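Regulatory protein AsnC (Escherichia coli, PDB 2CG4) binds DNA sequence-specifically to activate asnA transcription and regulate its own gene, and also represses gidA expression at a post-transcriptional level. Local coordinates at residues C70-I75 against I109-R114. The protein carries 1 engineered substitution. Numbering follows the deposited sequence.
Sequences CFIGII and IKVMCR
Lys-110 lies across one face of the Phe-71 ring. Its CG sits 4.1 Å from the centroid of the Phe-71 ring, a CH-pi contact displaced toward the rim. The Lys-110 chain is extended beyond CG and crosses the ring obliquely, so CE also passes CZ of Phe-71. NZ is hydrogen-bonded to OH of Tyr-99 of the second subunit. That subunit also sets its own Tyr-99 and Phe-108 edge-to-face with Phe-71, so the face carrying Phe-71 and Lys-110 packs against it. The two strands are central neighbours in the four-stranded antiparallel sheet of the ferredoxin-like (beta-alpha-beta-beta-alpha-beta) Lrp/AsnC ligand-binding domain. Phe-71 and Lys-110 form a non-hydrogen-bonded pair. On either side of it, Cys-70 with Val-111 and Ile-72 with Ile-109 are hydrogen-bonded pairs. Ile-72 N donates to Ile-109 O at 2.8 Å, nearly straight (163° at the hydrogen) and in the carbonyl plane. The other face is apolar and packs on helix 116-127 through Cys-70, Ile-72 and Val-111. Here CD1 of Ile-72, whose chi2 is anti (-175°), meets CG1 of Val-111 diagonally at 3.4 Å. Ile-74 and Ile-109 cross at about a right angle, with their CD1 methyls 3.5 Å apart. The Ile-72 side chain lies about 4 Å from a bound asparagine.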
ATOM      1  N   CYS A  70       9.764  12.366 -15.566  1.00 33.55           N
ATOM      2  CA  CYS A  70       9.193  11.546 -14.520  1.00 31.84           C
ATOM      3  C   CYS A  70       9.491  12.096 -13.126  1.00 29.90           C
ATOM      4  O   CYS A  70      10.387  12.915 -12.952  1.00 30.44           O
ATOM      5  CB  CYS A  70       9.658  10.106 -14.678  1.00 30.29           C
ATOM      6  SG  CYS A  70      11.418   9.901 -14.570  1.00 34.21           S
ATOM      7  N   PHE A  71       8.696  11.673 -12.152  1.00 28.09           N
ATOM      8  CA  PHE A  71       9.051  11.790 -10.752  1.00 26.58           C
ATOM      9  C   PHE A  71       9.470  10.417 -10.268  1.00 26.57           C
ATOM     10  O   PHE A  71       8.899   9.409 -10.688  1.00 27.79           O
ATOM     11  CB  PHE A  71       7.865  12.286  -9.932  1.00 26.51           C
ATOM     12  CG  PHE A  71       7.462  13.700 -10.246  1.00 27.60           C
ATOM     13  CD1 PHE A  71       6.480  13.963 -11.194  1.00 23.79           C
ATOM     14  CD2 PHE A  71       8.061  14.771  -9.588  1.00 26.95           C
ATOM     15  CE1 PHE A  71       6.109  15.278 -11.479  1.00 27.97           C
ATOM     16  CE2 PHE A  71       7.689  16.086  -9.866  1.00 25.07           C
ATOM     17  CZ  PHE A  71       6.715  16.338 -10.816  1.00 23.03           C
ATOM     18  N   ILE A  72      10.485  10.384  -9.409  1.00 23.87           N
ATOM     19  CA  ILE A  72      10.944   9.153  -8.799  1.00 21.80           C
ATOM     20  C   ILE A  72      10.915   9.332  -7.294  1.00 21.61           C
ATOM     21  O   ILE A  72      11.415  10.328  -6.773  1.00 21.86           O
ATOM     22  CB  ILE A  72      12.360   8.797  -9.298  1.00 22.76           C
ATOM     23  CG1 ILE A  72      12.416   8.979 -10.821  1.00 21.97           C
ATOM     24  CG2 ILE A  72      12.754   7.382  -8.905  1.00 18.18           C
ATOM     25  CD1 ILE A  72      13.689   8.566 -11.440  1.00 14.36           C
ATOM     26  N   GLY A  73      10.284   8.394  -6.594  1.00 21.19           N
ATOM     27  CA  GLY A  73      10.385   8.344  -5.143  1.00 20.33           C
ATOM     28  C   GLY A  73      11.536   7.427  -4.788  1.00 21.06           C
ATOM     29  O   GLY A  73      11.601   6.295  -5.247  1.00 21.52           O
ATOM     30  N   ILE A  74      12.469   7.916  -3.996  1.00 23.04           N
ATOM     31  CA  ILE A  74      13.609   7.097  -3.601  1.00 24.71           C
ATOM     32  C   ILE A  74      13.384   6.563  -2.192  1.00 26.32           C
ATOM     33  O   ILE A  74      13.059   7.323  -1.286  1.00 26.61           O
ATOM     34  CB  ILE A  74      14.922   7.883  -3.687  1.00 24.15           C
ATOM     35  CG1 ILE A  74      15.354   8.024  -5.151  1.00 23.28           C
ATOM     36  CG2 ILE A  74      16.018   7.204  -2.870  1.00 25.00           C
ATOM     37  CD1 ILE A  74      15.095   9.375  -5.717  1.00 23.08           C
ATOM     38  N   ILE A  75      13.510   5.248  -2.030  1.00 27.58           N
ATOM     39  CA  ILE A  75      13.549   4.642  -0.711  1.00 29.49           C
ATOM     40  C   ILE A  75      14.976   4.200  -0.350  1.00 29.96           C
ATOM     41  O   ILE A  75      15.618   3.440  -1.081  1.00 30.44           O
ATOM     42  CB  ILE A  75      12.559   3.460  -0.586  1.00 30.87           C
ATOM     43  CG1 ILE A  75      11.116   3.938  -0.815  1.00 34.76           C
ATOM     44  CG2 ILE A  75      12.686   2.802   0.785  1.00 30.34           C
ATOM     45  CD1 ILE A  75      10.570   3.658  -2.228  1.00 35.59           C
ATOM     46  N   ILE A 109      12.162  13.120  -6.517  1.00 22.67           N
ATOM     47  CA  ILE A 109      12.947  13.847  -7.501  1.00 22.09           C
ATOM     48  C   ILE A 109      12.221  13.858  -8.830  1.00 23.25           C
ATOM     49  O   ILE A 109      11.422  12.975  -9.110  1.00 22.62           O
ATOM     50  CB  ILE A 109      14.372  13.239  -7.716  1.00 21.17           C
ATOM     51  CG1 ILE A 109      14.283  11.910  -8.462  1.00 21.88           C
ATOM     52  CG2 ILE A 109      15.118  13.081  -6.383  1.00 17.86           C
ATOM     53  CD1 ILE A 109      15.632  11.186  -8.637  1.00 21.89           C
ATOM     54  N   LYS A 110      12.499  14.881  -9.633  1.00 24.75           N
ATOM     55  CA  LYS A 110      12.144  14.884 -11.045  1.00 26.04           C
ATOM     56  C   LYS A 110      13.366  14.578 -11.887  1.00 27.64           C
ATOM     57  O   LYS A 110      14.423  15.173 -11.677  1.00 27.82           O
ATOM     58  CB  LYS A 110      11.597  16.242 -11.445  1.00 25.02           C
ATOM     59  CG  LYS A 110      10.481  16.173 -12.436  1.00 24.14           C
ATOM     60  CD  LYS A 110      10.269  17.524 -13.067  1.00 23.91           C
ATOM     61  CE  LYS A 110       8.939  17.585 -13.817  1.00 26.49           C
ATOM     62  NZ  LYS A 110       8.682  18.983 -14.272  1.00 23.82           N
ATOM     63  N   VAL A 111      13.235  13.639 -12.824  1.00 29.05           N
ATOM     64  CA  VAL A 111      14.231  13.514 -13.871  1.00 30.71           C
ATOM     65  C   VAL A 111      13.622  13.690 -15.251  1.00 32.02           C
ATOM     66  O   VAL A 111      12.514  13.234 -15.519  1.00 32.57           O
ATOM     67  CB  VAL A 111      15.091  12.222 -13.741  1.00 30.53           C
ATOM     68  CG1 VAL A 111      14.889  11.583 -12.382  1.00 32.25           C
ATOM     69  CG2 VAL A 111      14.824  11.246 -14.871  1.00 29.68           C
ATOM     70  N   MET A 112      14.358  14.399 -16.101  1.00 33.36           N
ATOM     71  CA  MET A 112      13.924  14.752 -17.445  1.00 33.47           C
ATOM     72  C   MET A 112      14.771  13.999 -18.454  1.00 33.87           C
ATOM     73  O   MET A 112      15.993  14.162 -18.487  1.00 34.14           O
ATOM     74  CB  MET A 112      14.100  16.250 -17.658  1.00 33.89           C
ATOM     75  CG  MET A 112      13.157  17.105 -16.838  1.00 35.87           C
ATOM     76  SD  MET A 112      11.445  16.822 -17.306  1.00 38.53           S
ATOM     77  CE  MET A 112      11.418  17.509 -18.955  1.00 38.26           C
ATOM     78  N   CYS A 113      14.130  13.162 -19.263  1.00 35.09           N
ATOM     79  CA  CYS A 113      14.851  12.293 -20.198  1.00 36.36           C
ATOM     80  C   CYS A 113      14.297  12.383 -21.615  1.00 36.52           C
ATOM     81  O   CYS A 113      13.160  12.793 -21.824  1.00 37.42           O
ATOM     82  CB  CYS A 113      14.820  10.846 -19.712  1.00 35.81           C
ATOM     83  SG  CYS A 113      16.068  10.479 -18.466  1.00 39.26           S
ATOM     84  N   ARG A 114      15.103  11.984 -22.590  1.00 38.06           N
ATOM     85  CA  ARG A 114      14.687  12.027 -23.987  1.00 39.12           C
ATOM     86  C   ARG A 114      13.803  10.851 -24.406  1.00 38.88           C
ATOM     87  O   ARG A 114      12.841  11.031 -25.165  1.00 38.58           O
ATOM     88  CB  ARG A 114      15.902  12.129 -24.901  1.00 39.81           C
ATOM     89  CG  ARG A 114      16.396  13.547 -25.094  1.00 42.73           C
ATOM     90  CD  ARG A 114      17.716  13.562 -25.842  1.00 46.82           C
ATOM     91  NE  ARG A 114      18.575  14.648 -25.379  1.00 52.39           N
ATOM     92  CZ  ARG A 114      18.384  15.927 -25.689  1.00 55.83           C
ATOM     93  NH1 ARG A 114      17.360  16.274 -26.463  1.00 54.71           N
ATOM     94  NH2 ARG A 114      19.209  16.860 -25.222  1.00 57.47           N
TER